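Local coordinates for glycosyl hydrolase family 2, TIM barrel domain protein (Parabacteroides merdae ATCC 43184, PDB 6DXU) that probably hydrolyses beta-glucuronides in the human gut, as a bacterial beta-glucuronidase of glycoside hydrolase family 2, at residues N604-V609 with R790-Y795; H520-S525 with T785-R790; L749-L754 with N796-I801. All blocks are in the same frame, centred on the assembly; numbering follows the deposited sequence.

Contact 1: N604-V609 with R790-Y795. With BCN (bicine), chain L.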
ATOM      1  N   ASN D 604      39.742   5.276  21.798  1.00 20.40           N
ATOM      2  CA  ASN D 604      40.248   4.433  22.867  1.00 20.61           C
ATOM      3  C   ASN D 604      41.653   3.948  22.512  1.00 22.76           C
ATOM      4  O   ASN D 604      42.030   3.942  21.338  1.00 23.08           O
ATOM      5  CB  ASN D 604      39.311   3.247  23.095  1.00 20.67           C
ATOM      6  CG  ASN D 604      38.224   3.561  24.099  1.00 24.50           C
ATOM      7  OD1 ASN D 604      38.017   4.727  24.438  1.00 20.77           O
ATOM      8  ND2 ASN D 604      37.520   2.527  24.581  1.00 20.76           N
ATOM      9  N   PRO D 605      42.446   3.541  23.516  1.00 23.36           N
ATOM     10  CA  PRO D 605      43.819   3.064  23.239  1.00 20.43           C
ATOM     11  C   PRO D 605      43.892   1.983  22.180  1.00 23.58           C
ATOM     12  O   PRO D 605      44.786   2.019  21.323  1.00 21.47           O
ATOM     13  CB  PRO D 605      44.284   2.546  24.609  1.00 19.45           C
ATOM     14  CG  PRO D 605      43.541   3.399  25.590  1.00 21.69           C
ATOM     15  CD  PRO D 605      42.172   3.634  24.962  1.00 24.14           C
ATOM     16  N   VAL D 606      42.972   1.021  22.209  1.00 21.02           N
ATOM     17  CA  VAL D 606      42.615   0.250  21.023  1.00 19.23           C
ATOM     18  C   VAL D 606      41.374   0.919  20.411  1.00 21.93           C
ATOM     19  O   VAL D 606      40.303   0.883  21.036  1.00 18.48           O
ATOM     20  CB  VAL D 606      42.344  -1.222  21.342  1.00 18.71           C
ATOM     21  CG1 VAL D 606      41.830  -1.936  20.093  1.00 21.11           C
ATOM     22  CG2 VAL D 606      43.641  -1.908  21.885  1.00 18.86           C
ATOM     23  N   PRO D 607      41.492   1.551  19.247  1.00 19.57           N
ATOM     24  CA  PRO D 607      40.332   2.256  18.681  1.00 20.26           C
ATOM     25  C   PRO D 607      39.124   1.337  18.538  1.00 19.40           C
ATOM     26  O   PRO D 607      39.250   0.176  18.139  1.00 19.15           O
ATOM     27  CB  PRO D 607      40.842   2.729  17.307  1.00 23.14           C
ATOM     28  CG  PRO D 607      42.338   2.899  17.505  1.00 21.64           C
ATOM     29  CD  PRO D 607      42.732   1.787  18.475  1.00 18.85           C
ATOM     30  N   TYR D 608      37.948   1.870  18.893  1.00 20.44           N
ATOM     31  CA  TYR D 608      36.658   1.194  18.692  1.00 21.36           C
ATOM     32  C   TYR D 608      36.523  -0.090  19.502  1.00 20.26           C
ATOM     33  O   TYR D 608      35.810  -1.021  19.100  1.00 18.96           O
ATOM     34  CB  TYR D 608      36.407   0.906  17.210  1.00 19.49           C
ATOM     35  CG  TYR D 608      36.267   2.150  16.373  1.00 19.94           C
ATOM     36  CD1 TYR D 608      35.134   2.946  16.456  1.00 19.42           C
ATOM     37  CD2 TYR D 608      37.274   2.523  15.484  1.00 24.32           C
ATOM     38  CE1 TYR D 608      34.992   4.087  15.669  1.00 21.61           C
ATOM     39  CE2 TYR D 608      37.148   3.661  14.694  1.00 19.41           C
ATOM     40  CZ  TYR D 608      36.011   4.434  14.791  1.00 20.93           C
ATOM     41  OH  TYR D 608      35.892   5.548  13.999  1.00 22.37           O
ATOM     42  N   VAL D 609      37.177  -0.162  20.658  1.00 19.86           N
ATOM     43  CA  VAL D 609      37.039  -1.310  21.549  1.00 18.20           C
ATOM     44  C   VAL D 609      36.781  -0.795  22.954  1.00 21.79           C
ATOM     45  O   VAL D 609      37.490   0.095  23.441  1.00 20.83           O
ATOM     46  CB  VAL D 609      38.275  -2.231  21.511  1.00 19.23           C
ATOM     47  CG1 VAL D 609      38.191  -3.305  22.615  1.00 18.16           C
ATOM     48  CG2 VAL D 609      38.378  -2.916  20.137  1.00 15.46           C
ATOM     49  N   ARG D 790      46.693  -2.052  14.005  1.00 21.33           N
ATOM     50  CA  ARG D 790      47.650  -1.312  13.185  1.00 20.06           C
ATOM     51  C   ARG D 790      47.774   0.137  13.607  1.00 21.61           C
ATOM     52  O   ARG D 790      48.713   0.807  13.179  1.00 23.41           O
ATOM     53  CB  ARG D 790      47.282  -1.385  11.698  1.00 22.91           C
ATOM     54  CG  ARG D 790      45.999  -0.671  11.299  1.00 22.36           C
ATOM     55  CD  ARG D 790      45.722  -0.886   9.819  1.00 25.87           C
ATOM     56  NE  ARG D 790      44.484  -0.231   9.398  1.00 25.04           N
ATOM     57  CZ  ARG D 790      44.387   1.058   9.098  1.00 25.02           C
ATOM     58  NH1 ARG D 790      45.470   1.832   9.149  1.00 24.82           N
ATOM     59  NH2 ARG D 790      43.215   1.579   8.733  1.00 26.03           N
ATOM     60  N   LYS D 791      46.836   0.636  14.410  1.00 21.47           N
ATOM     61  CA  LYS D 791      46.978   1.902  15.125  1.00 21.57           C
ATOM     62  C   LYS D 791      46.642   1.625  16.581  1.00 27.85           C
ATOM     63  O   LYS D 791      45.564   1.097  16.874  1.00 24.94           O
ATOM     64  CB  LYS D 791      46.064   2.984  14.547  1.00 21.15           C
ATOM     65  CG  LYS D 791      46.478   3.440  13.146  1.00 21.65           C
ATOM     66  CD  LYS D 791      45.642   4.624  12.647  1.00 24.43           C
ATOM     67  CE  LYS D 791      46.100   5.033  11.246  1.00 26.59           C
ATOM     68  NZ  LYS D 791      45.313   6.155  10.706  1.00 27.47           N
ATOM     69  N   VAL D 792      47.569   1.923  17.486  1.00 20.92           N
ATOM     70  CA  VAL D 792      47.414   1.505  18.882  1.00 20.51           C
ATOM     71  C   VAL D 792      48.267   2.416  19.753  1.00 24.69           C
ATOM     72  O   VAL D 792      49.375   2.799  19.369  1.00 24.27           O
ATOM     73  CB  VAL D 792      47.791   0.016  19.060  1.00 23.56           C
ATOM     74  CG1 VAL D 792      49.314  -0.205  18.850  1.00 21.28           C
ATOM     75  CG2 VAL D 792      47.348  -0.504  20.438  1.00 20.62           C
ATOM     76  N   GLN D 793      47.746   2.770  20.925  1.00 23.32           N
ATOM     77  CA  GLN D 793      48.547   3.504  21.896  1.00 22.19           C
ATOM     78  C   GLN D 793      49.594   2.573  22.485  1.00 20.72           C
ATOM     79  O   GLN D 793      49.343   1.382  22.680  1.00 21.17           O
ATOM     80  CB  GLN D 793      47.672   4.074  23.020  1.00 24.26           C
ATOM     81  CG  GLN D 793      46.886   5.323  22.663  1.00 20.93           C
ATOM     82  CD  GLN D 793      46.106   5.855  23.856  1.00 25.19           C
ATOM     83  OE1 GLN D 793      46.427   5.532  24.996  1.00 24.31           O
ATOM     84  NE2 GLN D 793      45.056   6.646  23.600  1.00 22.41           N
ATOM     85  N   ALA D 794      50.787   3.109  22.736  1.00 22.79           N
ATOM     86  CA  ALA D 794      51.839   2.299  23.329  1.00 23.02           C
ATOM     87  C   ALA D 794      51.438   1.844  24.730  1.00 21.81           C
ATOM     88  O   ALA D 794      50.677   2.515  25.432  1.00 27.60           O
ATOM     89  CB  ALA D 794      53.151   3.091  23.397  1.00 23.28           C
ATOM     90  N   TYR D 795      51.944   0.688  25.128  1.00 22.67           N
ATOM     91  CA  TYR D 795      51.838   0.224  26.507  1.00 21.85           C
ATOM     92  C   TYR D 795      53.243   0.232  27.098  1.00 21.46           C
ATOM     93  O   TYR D 795      54.089  -0.579  26.710  1.00 23.29           O
ATOM     94  CB  TYR D 795      51.178  -1.150  26.605  1.00 22.94           C
ATOM     95  CG  TYR D 795      51.397  -2.077  25.430  1.00 24.23           C
ATOM     96  CD1 TYR D 795      50.609  -1.989  24.265  1.00 31.56           C
ATOM     97  CD2 TYR D 795      52.358  -3.057  25.494  1.00 33.14           C
ATOM     98  CE1 TYR D 795      50.821  -2.873  23.195  1.00 29.90           C
ATOM     99  CE2 TYR D 795      52.569  -3.918  24.458  1.00 38.29           C
ATOM    100  CZ  TYR D 795      51.807  -3.826  23.311  1.00 36.04           C
ATOM    101  OH  TYR D 795      52.024  -4.698  22.271  1.00 54.19           O
TER
HETATM  102  N1  BCN L 901      42.852   7.753  27.175  1.00 36.53           N
HETATM  103  C1  BCN L 901      43.218   9.153  27.279  1.00 39.41           C
HETATM  104  C2  BCN L 901      44.417   9.421  26.373  1.00 42.78           C
HETATM  105  O21 BCN L 901      45.055   8.451  25.888  1.00 35.28           O
HETATM  106  O22 BCN L 901      44.766  10.606  26.116  1.00 48.69           O
HETATM  107  C3  BCN L 901      43.196   7.098  28.432  1.00 32.73           C
HETATM  108  C4  BCN L 901      44.697   6.808  28.517  1.00 29.49           C
HETATM  109  O4  BCN L 901      45.112   6.090  27.386  1.00 27.07           O
HETATM  110  C5  BCN L 901      41.402   7.663  27.003  1.00 35.56           C
HETATM  111  C6  BCN L 901      41.045   7.500  25.526  1.00 37.67           C
HETATM  112  O6  BCN L 901      42.168   7.010  24.841  1.00 36.36           O
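Gln793 lies obliquely across Pro605, its side chain leading from the backbone junction of the two segments to the bound bicine. CB and CG pass beside the CA and carbonyl of Pro605. With CG anti to its own carbonyl carbon (chi1 -78°) and the chain extended beyond, CD stays 3.7 Å from Pro605 CA and the amide comes over the proline ring. There OE1 is 3.6 Å from Pro605 CG and accepts a hydrogen bond from Arg523 NH2. NE2 gives two weak, bent bonds to bicine, 2.9 Å to carboxylate atom O21 and 3.2 Å to hydroxyl O6. Strand 791-793 is an outermost strand of an antiparallel sheet in the C-terminal domain, and the loop holding 604-609, which makes a type II beta turn from Val606 to Val609, leans on it. Gln793 N anchors the loop with a nearly straight hydrogen bond (173°) of 3.1 Å to Pro605 O. A leucine in place of Gln793 would probably leave bicine O21 and O6 without this donor and Arg523 NH2 without one of its acceptors. Farther along, Pro607 CD approaches Lys791 O at 3.3 Å, while the lysine chain leads away to a salt bridge with Asp83.

Contact 2: H520-S525 with T785-R790; sequences HARRHS and TSTGSR. With BCN (bicine), chain L.
Ser786 turns its OG between its backbone N and carbonyl carbon (chi1 61°), which brings the hydroxyl to Ala521 O at 2.8 Å, and His520, with CG placed anti to N (chi1 -168°), swings its imidazole toward the same serine. Two beta turns meet here: a type II turn, His520 to Arg523, in the TIM barrel domain and a type I turn, Thr785 to Gly788, in the C-terminal domain, so the contact joins the two domains loop to loop. His520 CE1 packs 3.6 Å from Ser786 CB, while NE2 bonds to Gln793 O on strand 791-793 and ND1 to Gln611 NE2. Arg522, extended from CG to NE, crosses Thr787 at about a right angle, with NE 3.5 Å from Thr787 CG2. A water in the plane of the Arg522 guanidinium accepts a weak bond from NE and also links Ser786 OG with Thr787 OG1. On the barrel side, His520 CD2 covers part of one face of the Arg523 guanidinium, 3.3 Å above its plane and offset toward the rim. The contact probably limits how the guanidinium can turn, and Arg523 NH1 donates to bicine O4 at 2.9 Å, near the guanidinium plane. In the type I turn, Thr785 O is gripped from opposite faces of its plane, by Gly788 N at 3.1 Å and, from just beyond the turn, by Ser789 OG at 2.6 Å.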
ATOM      1  N   HIS D 520      43.926  -1.004  29.117  1.00 20.28           N
ATOM      2  CA  HIS D 520      44.681  -1.296  27.903  1.00 19.18           C
ATOM      3  C   HIS D 520      45.616  -2.450  28.212  1.00 23.87           C
ATOM      4  O   HIS D 520      46.598  -2.272  28.940  1.00 22.38           O
ATOM      5  CB  HIS D 520      45.432  -0.027  27.503  1.00 23.20           C
ATOM      6  CG  HIS D 520      46.042  -0.050  26.131  1.00 24.72           C
ATOM      7  ND1 HIS D 520      45.421  -0.609  25.034  1.00 24.84           N
ATOM      8  CD2 HIS D 520      47.200   0.487  25.670  1.00 26.87           C
ATOM      9  CE1 HIS D 520      46.181  -0.443  23.966  1.00 23.84           C
ATOM     10  NE2 HIS D 520      47.274   0.209  24.328  1.00 23.34           N
ATOM     11  N   ALA D 521      45.278  -3.643  27.718  1.00 22.66           N
ATOM     12  CA  ALA D 521      45.997  -4.848  28.109  1.00 20.19           C
ATOM     13  C   ALA D 521      47.482  -4.691  27.826  1.00 24.55           C
ATOM     14  O   ALA D 521      47.869  -4.245  26.742  1.00 20.50           O
ATOM     15  CB  ALA D 521      45.463  -6.075  27.371  1.00 20.52           C
ATOM     16  N   ARG D 522      48.305  -5.048  28.812  1.00 20.25           N
ATOM     17  CA  ARG D 522      49.765  -5.001  28.822  1.00 23.47           C
ATOM     18  C   ARG D 522      50.264  -3.628  29.241  1.00 25.58           C
ATOM     19  O   ARG D 522      51.484  -3.426  29.286  1.00 22.81           O
ATOM     20  CB  ARG D 522      50.408  -5.390  27.475  1.00 23.02           C
ATOM     21  CG  ARG D 522      50.015  -6.787  27.012  1.00 22.59           C
ATOM     22  CD  ARG D 522      50.532  -7.143  25.613  1.00 29.52           C
ATOM     23  NE  ARG D 522      50.247  -8.553  25.343  1.00 30.53           N
ATOM     24  CZ  ARG D 522      51.036  -9.557  25.738  1.00 44.15           C
ATOM     25  NH1 ARG D 522      52.165  -9.316  26.398  1.00 34.24           N
ATOM     26  NH2 ARG D 522      50.695 -10.812  25.478  1.00 46.87           N
ATOM     27  N   ARG D 523      49.385  -2.678  29.555  1.00 22.57           N
ATOM     28  CA  ARG D 523      49.841  -1.408  30.107  1.00 21.10           C
ATOM     29  C   ARG D 523      49.804  -1.460  31.626  1.00 25.73           C
ATOM     30  O   ARG D 523      48.786  -1.841  32.216  1.00 22.47           O
ATOM     31  CB  ARG D 523      48.993  -0.243  29.613  1.00 21.08           C
ATOM     32  CG  ARG D 523      49.418   1.101  30.188  1.00 23.97           C
ATOM     33  CD  ARG D 523      48.479   2.217  29.738  1.00 24.11           C
ATOM     34  NE  ARG D 523      48.700   2.610  28.344  1.00 24.66           N
ATOM     35  CZ  ARG D 523      47.853   3.345  27.631  1.00 26.54           C
ATOM     36  NH1 ARG D 523      46.707   3.760  28.171  1.00 20.96           N
ATOM     37  NH2 ARG D 523      48.139   3.661  26.369  1.00 25.21           N
ATOM     38  N   HIS D 524      50.913  -1.080  32.255  1.00 21.69           N
ATOM     39  CA  HIS D 524      51.032  -1.145  33.699  1.00 24.81           C
ATOM     40  C   HIS D 524      51.582   0.176  34.215  1.00 25.12           C
ATOM     41  O   HIS D 524      52.004   1.047  33.445  1.00 23.98           O
ATOM     42  CB  HIS D 524      51.891  -2.347  34.114  1.00 23.83           C
ATOM     43  CG  HIS D 524      51.414  -3.642  33.529  1.00 24.64           C
ATOM     44  ND1 HIS D 524      50.426  -4.408  34.113  1.00 24.85           N
ATOM     45  CD2 HIS D 524      51.782  -4.299  32.401  1.00 22.25           C
ATOM     46  CE1 HIS D 524      50.211  -5.483  33.375  1.00 26.91           C
ATOM     47  NE2 HIS D 524      51.023  -5.443  32.332  1.00 23.23           N
ATOM     48  N   SER D 525      51.555   0.338  35.537  1.00 26.52           N
ATOM     49  CA  SER D 525      51.961   1.604  36.134  1.00 27.17           C
ATOM     50  C   SER D 525      52.592   1.357  37.493  1.00 30.52           C
ATOM     51  O   SER D 525      52.109   0.529  38.268  1.00 25.04           O
ATOM     52  CB  SER D 525      50.776   2.564  36.291  1.00 26.14           C
ATOM     53  OG  SER D 525      51.175   3.810  36.853  1.00 26.04           O
ATOM     54  N   THR D 785      42.676  -5.921  19.662  1.00 21.16           N
ATOM     55  CA  THR D 785      43.525  -6.216  20.808  1.00 21.11           C
ATOM     56  C   THR D 785      44.748  -5.310  20.765  1.00 22.70           C
ATOM     57  O   THR D 785      45.119  -4.791  19.713  1.00 19.98           O
ATOM     58  CB  THR D 785      44.006  -7.664  20.817  1.00 23.07           C
ATOM     59  OG1 THR D 785      44.812  -7.885  19.648  1.00 24.06           O
ATOM     60  CG2 THR D 785      42.812  -8.663  20.856  1.00 21.95           C
ATOM     61  N   SER D 786      45.384  -5.129  21.921  1.00 24.17           N
ATOM     62  CA  SER D 786      46.541  -4.242  21.965  1.00 20.64           C
ATOM     63  C   SER D 786      47.745  -4.798  21.202  1.00 20.97           C
ATOM     64  O   SER D 786      48.683  -4.034  20.939  1.00 20.78           O
ATOM     65  CB  SER D 786      46.931  -3.937  23.413  1.00 20.78           C
ATOM     66  OG  SER D 786      47.272  -5.120  24.099  1.00 23.20           O
ATOM     67  N   THR D 787      47.755  -6.087  20.853  1.00 20.77           N
ATOM     68  CA  THR D 787      48.817  -6.644  20.015  1.00 22.92           C
ATOM     69  C   THR D 787      48.314  -7.050  18.632  1.00 24.23           C
ATOM     70  O   THR D 787      49.030  -7.738  17.894  1.00 24.11           O
ATOM     71  CB  THR D 787      49.491  -7.841  20.696  1.00 27.12           C
ATOM     72  OG1 THR D 787      48.515  -8.849  20.985  1.00 34.38           O
ATOM     73  CG2 THR D 787      50.175  -7.404  22.000  1.00 24.53           C
ATOM     74  N   GLY D 788      47.102  -6.645  18.266  1.00 22.86           N
ATOM     75  CA  GLY D 788      46.554  -6.939  16.962  1.00 23.66           C
ATOM     76  C   GLY D 788      45.923  -5.711  16.335  1.00 24.33           C
ATOM     77  O   GLY D 788      44.833  -5.795  15.762  1.00 24.17           O
ATOM     78  N   SER D 789      46.582  -4.556  16.448  1.00 19.92           N
ATOM     79  CA  SER D 789      46.016  -3.293  15.997  1.00 19.11           C
ATOM     80  C   SER D 789      47.060  -2.509  15.212  1.00 24.46           C
ATOM     81  O   SER D 789      48.170  -2.289  15.711  1.00 20.39           O
ATOM     82  CB  SER D 789      45.508  -2.461  17.186  1.00 23.26           C
ATOM     83  OG  SER D 789      44.396  -3.084  17.832  1.00 22.87           O
ATOM     84  N   ARG D 790      46.693  -2.052  14.005  1.00 21.33           N
ATOM     85  CA  ARG D 790      47.650  -1.312  13.185  1.00 20.06           C
ATOM     86  C   ARG D 790      47.774   0.137  13.607  1.00 21.61           C
ATOM     87  O   ARG D 790      48.713   0.807  13.179  1.00 23.41           O
ATOM     88  CB  ARG D 790      47.282  -1.385  11.698  1.00 22.91           C
ATOM     89  CG  ARG D 790      45.999  -0.671  11.299  1.00 22.36           C
ATOM     90  CD  ARG D 790      45.722  -0.886   9.819  1.00 25.87           C
ATOM     91  NE  ARG D 790      44.484  -0.231   9.398  1.00 25.04           N
ATOM     92  CZ  ARG D 790      44.387   1.058   9.098  1.00 25.02           C
ATOM     93  NH1 ARG D 790      45.470   1.832   9.149  1.00 24.82           N
ATOM     94  NH2 ARG D 790      43.215   1.579   8.733  1.00 26.03           N
TER
HETATM   95  N1  BCN L 901      42.852   7.753  27.175  1.00 36.53           N
HETATM   96  C1  BCN L 901      43.218   9.153  27.279  1.00 39.41           C
HETATM   97  C2  BCN L 901      44.417   9.421  26.373  1.00 42.78           C
HETATM   98  O21 BCN L 901      45.055   8.451  25.888  1.00 35.28           O
HETATM   99  O22 BCN L 901      44.766  10.606  26.116  1.00 48.69           O
HETATM  100  C3  BCN L 901      43.196   7.098  28.432  1.00 32.73           C
HETATM  101  C4  BCN L 901      44.697   6.808  28.517  1.00 29.49           C
HETATM  102  O4  BCN L 901      45.112   6.090  27.386  1.00 27.07           O
HETATM  103  C5  BCN L 901      41.402   7.663  27.003  1.00 35.56           C
HETATM  104  C6  BCN L 901      41.045   7.500  25.526  1.00 37.67           C
HETATM  105  O6  BCN L 901      42.168   7.010  24.841  1.00 36.36           O
HETATM  106  O   HOH W   1      47.449  -7.608  23.774  1.00 34.85           O

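Contact 3: L749-L754 with N796-I801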
ATOM      1  N   LEU D 749      56.806 -11.870  14.950  1.00 27.70           N
ATOM      2  CA  LEU D 749      56.341 -10.938  15.973  1.00 27.75           C
ATOM      3  C   LEU D 749      57.283  -9.745  16.029  1.00 25.57           C
ATOM      4  O   LEU D 749      58.476  -9.901  16.311  1.00 34.58           O
ATOM      5  CB  LEU D 749      56.239 -11.621  17.340  1.00 29.23           C
ATOM      6  CG  LEU D 749      55.809 -10.707  18.491  1.00 29.87           C
ATOM      7  CD1 LEU D 749      54.435 -10.066  18.257  1.00 30.36           C
ATOM      8  CD2 LEU D 749      55.821 -11.490  19.802  1.00 33.33           C
ATOM      9  N   VAL D 750      56.754  -8.568  15.751  1.00 25.60           N
ATOM     10  CA  VAL D 750      57.532  -7.338  15.668  1.00 26.93           C
ATOM     11  C   VAL D 750      57.275  -6.509  16.912  1.00 29.28           C
ATOM     12  O   VAL D 750      56.136  -6.420  17.391  1.00 26.52           O
ATOM     13  CB  VAL D 750      57.188  -6.547  14.392  1.00 28.41           C
ATOM     14  CG1 VAL D 750      57.769  -5.142  14.452  1.00 27.32           C
ATOM     15  CG2 VAL D 750      57.731  -7.271  13.177  1.00 28.36           C
ATOM     16  N   GLN D 751      58.336  -5.916  17.452  1.00 26.12           N
ATOM     17  CA  GLN D 751      58.259  -5.083  18.641  1.00 27.44           C
ATOM     18  C   GLN D 751      58.756  -3.686  18.314  1.00 27.83           C
ATOM     19  O   GLN D 751      59.779  -3.518  17.635  1.00 29.12           O
ATOM     20  CB  GLN D 751      59.085  -5.682  19.794  1.00 33.79           C
ATOM     21  CG  GLN D 751      59.200  -4.776  21.020  1.00 36.06           C
ATOM     22  CD  GLN D 751      60.066  -5.382  22.119  1.00 41.50           C
ATOM     23  OE1 GLN D 751      59.558  -6.005  23.058  1.00 42.02           O
ATOM     24  NE2 GLN D 751      61.378  -5.208  21.999  1.00 45.50           N
ATOM     25  N   VAL D 752      58.025  -2.693  18.804  1.00 26.23           N
ATOM     26  CA  VAL D 752      58.410  -1.289  18.736  1.00 25.62           C
ATOM     27  C   VAL D 752      58.669  -0.819  20.156  1.00 31.06           C
ATOM     28  O   VAL D 752      57.875  -1.104  21.060  1.00 26.80           O
ATOM     29  CB  VAL D 752      57.312  -0.434  18.079  1.00 26.23           C
ATOM     30  CG1 VAL D 752      57.688   1.044  18.114  1.00 31.29           C
ATOM     31  CG2 VAL D 752      57.051  -0.907  16.665  1.00 27.64           C
ATOM     32  N   GLN D 753      59.770  -0.096  20.357  1.00 26.81           N
ATOM     33  CA  GLN D 753      60.066   0.513  21.649  1.00 28.98           C
ATOM     34  C   GLN D 753      60.338   1.995  21.438  1.00 27.66           C
ATOM     35  O   GLN D 753      61.255   2.367  20.697  1.00 28.09           O
ATOM     36  CB  GLN D 753      61.262  -0.168  22.329  1.00 30.90           C
ATOM     37  CG  GLN D 753      61.671   0.480  23.644  1.00 33.11           C
ATOM     38  CD  GLN D 753      60.621   0.327  24.735  1.00 31.02           C
ATOM     39  OE1 GLN D 753      60.284  -0.788  25.120  1.00 41.00           O
ATOM     40  NE2 GLN D 753      60.118   1.446  25.249  1.00 29.68           N
ATOM     41  N   LEU D 754      59.559   2.838  22.099  1.00 23.46           N
ATOM     42  CA  LEU D 754      59.817   4.270  22.073  1.00 26.24           C
ATOM     43  C   LEU D 754      60.974   4.597  23.016  1.00 31.29           C
ATOM     44  O   LEU D 754      60.999   4.153  24.168  1.00 28.06           O
ATOM     45  CB  LEU D 754      58.564   5.042  22.474  1.00 26.77           C
ATOM     46  CG  LEU D 754      57.410   4.946  21.478  1.00 26.29           C
ATOM     47  CD1 LEU D 754      56.071   5.254  22.144  1.00 30.17           C
ATOM     48  CD2 LEU D 754      57.648   5.919  20.337  1.00 30.58           C
ATOM     49  N   ASN D 796      53.487   1.177  28.007  1.00 23.32           N
ATOM     50  CA  ASN D 796      54.805   1.391  28.609  1.00 23.05           C
ATOM     51  C   ASN D 796      55.885   1.561  27.539  1.00 24.93           C
ATOM     52  O   ASN D 796      56.980   0.987  27.607  1.00 24.14           O
ATOM     53  CB  ASN D 796      55.135   0.266  29.583  1.00 24.68           C
ATOM     54  CG  ASN D 796      54.119   0.187  30.712  1.00 25.01           C
ATOM     55  OD1 ASN D 796      53.402  -0.797  30.849  1.00 24.62           O
ATOM     56  ND2 ASN D 796      54.042   1.245  31.510  1.00 25.76           N
ATOM     57  N   GLY D 797      55.560   2.388  26.554  1.00 26.41           N
ATOM     58  CA  GLY D 797      56.477   2.726  25.488  1.00 29.50           C
ATOM     59  C   GLY D 797      56.682   1.660  24.439  1.00 30.56           C
ATOM     60  O   GLY D 797      57.537   1.841  23.562  1.00 31.66           O
ATOM     61  N   ARG D 798      55.940   0.557  24.486  1.00 24.15           N
ATOM     62  CA  ARG D 798      56.144  -0.512  23.520  1.00 24.63           C
ATOM     63  C   ARG D 798      54.845  -0.838  22.785  1.00 30.78           C
ATOM     64  O   ARG D 798      53.743  -0.519  23.241  1.00 23.73           O
ATOM     65  CB  ARG D 798      56.748  -1.744  24.185  1.00 30.29           C
ATOM     66  CG  ARG D 798      55.814  -2.830  24.516  1.00 37.48           C
ATOM     67  CD  ARG D 798      56.609  -3.938  25.210  1.00 41.32           C
ATOM     68  NE  ARG D 798      55.722  -4.861  25.913  1.00 42.12           N
ATOM     69  CZ  ARG D 798      55.110  -4.557  27.052  1.00 38.74           C
ATOM     70  NH1 ARG D 798      55.294  -3.351  27.607  1.00 26.36           N
ATOM     71  NH2 ARG D 798      54.309  -5.448  27.626  1.00 33.63           N
ATOM     72  N   ALA D 799      54.993  -1.426  21.600  1.00 25.22           N
ATOM     73  CA  ALA D 799      53.853  -1.939  20.855  1.00 27.50           C
ATOM     74  C   ALA D 799      54.313  -3.156  20.072  1.00 30.49           C
ATOM     75  O   ALA D 799      55.416  -3.163  19.518  1.00 27.77           O
ATOM     76  CB  ALA D 799      53.263  -0.883  19.910  1.00 22.30           C
ATOM     77  N   LEU D 800      53.467  -4.180  20.042  1.00 24.93           N
ATOM     78  CA  LEU D 800      53.746  -5.418  19.335  1.00 26.06           C
ATOM     79  C   LEU D 800      52.681  -5.648  18.271  1.00 27.07           C
ATOM     80  O   LEU D 800      51.515  -5.283  18.457  1.00 22.99           O
ATOM     81  CB  LEU D 800      53.751  -6.615  20.296  1.00 25.24           C
ATOM     82  CG  LEU D 800      54.639  -6.573  21.541  1.00 31.35           C
ATOM     83  CD1 LEU D 800      54.182  -7.605  22.575  1.00 33.83           C
ATOM     84  CD2 LEU D 800      56.048  -6.856  21.140  1.00 31.03           C
ATOM     85  N   ILE D 801      53.076  -6.288  17.169  1.00 24.76           N
ATOM     86  CA  ILE D 801      52.111  -6.775  16.186  1.00 21.89           C
ATOM     87  C   ILE D 801      52.721  -7.992  15.500  1.00 25.12           C
ATOM     88  O   ILE D 801      53.947  -8.124  15.410  1.00 23.02           O
ATOM     89  CB  ILE D 801      51.701  -5.672  15.171  1.00 25.29           C
ATOM     90  CG1 ILE D 801      50.379  -6.030  14.470  1.00 20.81           C
ATOM     91  CG2 ILE D 801      52.807  -5.414  14.146  1.00 23.02           C
ATOM     92  CD1 ILE D 801      49.779  -4.858  13.700  1.00 23.82           C
TER
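Leu754 N donates to Gly797 O at 2.7 Å in an almost straight bond (177°), and the CA-H of Gln753 makes a second, weaker approach to the same carbonyl. Gly797 adopts a positive phi just before strand 798-801 begins, and a CB there would run into Gln753 NE2. The bend of the Gln753 chain at chi2 (67°) turns that amide toward the following residue, where NE2 bonds to Leu754 O at 3.0 Å with the acceptor in the amide plane. From here the strands run antiparallel, their N-to-C directions 165° apart. Val752 and Ala799 form a hydrogen-bonded pair, Val752 N reaching Ala799 O at 2.7 Å nearly along the C=O axis, and Val750 pairs with Ile801 in the same way. Between them Gln751 and Leu800 are a non-hydrogen-bonded pair whose side chains lie side by side and point the same way, with Gln751 CB 3.5 Å from Leu800 CD2. At the far end Leu749 CD1 reaches across to Leu800 CB and lies 3.5 Å from Ile801 O. Arg798, beside Gln751 and Gln753, leads its guanidinium away to a weak bond with Thr644 O. The opposite face, carrying Val750, Val752, Ala799 and Ile801, is apolar. Together the segments are the two central strands of a four-stranded sheet in the C-terminal domain: strand 735-744 flanks 747-755, strand 778-780 flanks 798-804, and Val752, Ala799 and Ile801 pack on Phe771 of strand 768-775 in the facing sheet, as in a beta sandwich.

Overall arrangement
All three contacts are largely buried, but they differ in chemistry. Contact 3 is regular sheet pairing inside the C-terminal domain, with an apolar face, whereas contacts 1 and 2 bring loops against that domain and mix polar and apolar contacts, both reaching the bicine pocket. Contacts 1 and 2 have centres about 7 Å apart and share Arg790; Tyr795 of contact 1 also packs its OH against Thr787 CG2 of contact 2. The short link from strand 791-793 to strand 798-804 ties in contact 3: Tyr795 OH bonds to Leu800 N, and Asn796 ND2 reaches His524 O. The sheet pairing thus lies behind the loops that line the pocket.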